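Local atomic coordinates of CBS domain-containing protein (Pyrococcus horikoshii, PDB entry 2YZQ), a protein that is of unknown function but carries four CBS motifs and binds S-adenosylmethionine, consistent with a ligand-sensing or regulatory role. Residues V32-P36 / I47-K51. Sequence-based numbering, arbitrary orientation.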
loop_
_atom_site.group_PDB
_atom_site.type_symbol
_atom_site.label_atom_id
_atom_site.label_comp_id
_atom_site.label_asym_id
_atom_site.label_seq_id
_atom_site.Cartn_x
_atom_site.Cartn_y
_atom_site.Cartn_z
ATOM N N VAL A 32 8.664 -13.195 4.676
ATOM C CA VAL A 32 7.662 -12.130 4.634
ATOM C C VAL A 32 7.795 -11.306 3.358
ATOM O O VAL A 32 8.134 -11.833 2.298
ATOM C CB VAL A 32 7.806 -11.188 5.854
ATOM C CG1 VAL A 32 7.503 -11.946 7.135
ATOM C CG2 VAL A 32 9.212 -10.609 5.904
ATOM N N ARG A 33 7.527 -10.010 3.469
ATOM C CA ARG A 33 7.610 -9.102 2.331
ATOM C C ARG A 33 9.065 -8.711 2.079
ATOM O O ARG A 33 9.533 -8.714 0.940
ATOM C CB ARG A 33 6.770 -7.856 2.614
ATOM C CG ARG A 33 6.455 -7.007 1.397
ATOM C CD ARG A 33 5.525 -5.865 1.781
ATOM N NE ARG A 33 4.307 -6.349 2.428
ATOM C CZ ARG A 33 3.393 -5.564 2.988
ATOM N NH1 ARG A 33 3.552 -4.247 2.984
ATOM N NH2 ARG A 33 2.317 -6.095 3.554
ATOM N N SER A 34 9.774 -8.375 3.152
ATOM C CA SER A 34 11.179 -7.990 3.064
ATOM C C SER A 34 11.832 -8.159 4.431
ATOM O O SER A 34 11.145 -8.194 5.450
ATOM C CB SER A 34 11.309 -6.535 2.606
ATOM O OG SER A 34 10.754 -5.646 3.557
ATOM N N PHE A 35 13.156 -8.266 4.448
ATOM C CA PHE A 35 13.894 -8.438 5.697
ATOM C C PHE A 35 14.926 -7.337 5.896
ATOM O O PHE A 35 15.596 -6.928 4.951
ATOM C CB PHE A 35 14.652 -9.771 5.711
ATOM C CG PHE A 35 13.778 -10.983 5.597
ATOM C CD1 PHE A 35 12.822 -11.265 6.564
ATOM C CD2 PHE A 35 13.939 -11.866 4.535
ATOM C CE1 PHE A 35 12.036 -12.413 6.476
ATOM C CE2 PHE A 35 13.159 -13.016 4.437
ATOM C CZ PHE A 35 12.207 -13.289 5.411
ATOM N N PRO A 36 15.054 -6.825 7.130
ATOM C CA PRO A 36 16.058 -5.779 7.346
ATOM C C PRO A 36 17.416 -6.475 7.238
ATOM O O PRO A 36 17.546 -7.634 7.633
ATOM C CB PRO A 36 15.772 -5.309 8.772
ATOM C CG PRO A 36 14.301 -5.574 8.926
ATOM C CD PRO A 36 14.150 -6.934 8.286
ATOM N N ILE A 47 17.778 -3.029 3.442
ATOM C CA ILE A 47 16.637 -3.935 3.444
ATOM C C ILE A 47 16.581 -4.695 2.124
ATOM O O ILE A 47 16.970 -4.173 1.080
ATOM C CB ILE A 47 15.309 -3.166 3.649
ATOM C CG1 ILE A 47 14.177 -4.149 3.953
ATOM C CG2 ILE A 47 14.969 -2.364 2.402
ATOM C CD1 ILE A 47 12.889 -3.480 4.392
ATOM N N ILE A 48 16.112 -5.936 2.178
ATOM C CA ILE A 48 16.001 -6.755 0.978
ATOM C C ILE A 48 14.569 -7.256 0.820
ATOM O O ILE A 48 13.975 -7.784 1.761
ATOM C CB ILE A 48 16.971 -7.965 1.029
ATOM C CG1 ILE A 48 16.902 -8.744 -0.289
ATOM C CG2 ILE A 48 16.627 -8.873 2.199
ATOM C CD1 ILE A 48 17.327 -7.937 -1.497
ATOM N N SER A 49 14.017 -7.078 -0.376
ATOM C CA SER A 49 12.653 -7.501 -0.664
ATOM C C SER A 49 12.634 -8.798 -1.464
ATOM O O SER A 49 13.524 -9.050 -2.276
ATOM C CB SER A 49 11.921 -6.406 -1.442
ATOM O OG SER A 49 12.603 -6.099 -2.646
ATOM N N VAL A 50 11.615 -9.619 -1.228
ATOM C CA VAL A 50 11.478 -10.889 -1.928
ATOM C C VAL A 50 11.247 -10.666 -3.421
ATOM O O VAL A 50 11.746 -11.423 -4.254
ATOM C CB VAL A 50 10.308 -11.720 -1.348
ATOM C CG1 VAL A 50 9.001 -10.961 -1.496
ATOM C CG2 VAL A 50 10.229 -13.068 -2.046
ATOM N N LYS A 51 10.496 -9.621 -3.757
ATOM C CA LYS A 51 10.214 -9.306 -5.154
ATOM C C LYS A 51 11.493 -9.023 -5.931
ATOM O O LYS A 51 11.608 -9.382 -7.103
ATOM C CB LYS A 51 9.277 -8.099 -5.257
ATOM C CG LYS A 51 7.821 -8.408 -4.946
ATOM C CD LYS A 51 6.949 -7.177 -5.139
ATOM C CE LYS A 51 5.476 -7.508 -4.966
ATOM N NZ LYS A 51 5.007 -8.490 -5.982
#
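Phe35 and Ile48 form an antiparallel hydrogen-bonded pair, Phe35 N-H donating to Ile48 O (2.9 Å) and Ile48 N-H to Phe35 O (3.0 Å). Beyond the end of the strands Val50 N reaches Arg33 O in a nearly straight bond (177° at the hydrogen). Ser34 and Ser49 face each other in a non-hydrogen-bonded pair, as do Pro36 and Ile47. On the face they share, Ile47 runs diagonally back towards Ser34: with CG1 anti to the backbone N (chi1 -168°) and the chain extended on to CD1, Ile47 CD1 meets Ser34 OG at 3.2 Å. Ile47 CG1 lies 3.3 Å from Phe35 O. On the other face Ile48 CG2 sits 3.5 Å from Phe35 O and 4.1 Å from Phe35 CB, whereas the longer branch of Ile48 leads away from the partner strand; the Phe35 side chain also touches Val12. Val50 CG1 rests 3.4 Å from Arg33 O, beside the bonded amide. This hairpin, strands 34-38 and 44-49, belongs to the first CBS motif. Backbone bonds set its register, and the side chains add mainly hydrocarbon contacts against carbonyl and hydroxyl oxygens, with one apolar pair and with buried Ile47 touching Arg93 of strand 93-97, in the second CBS motif.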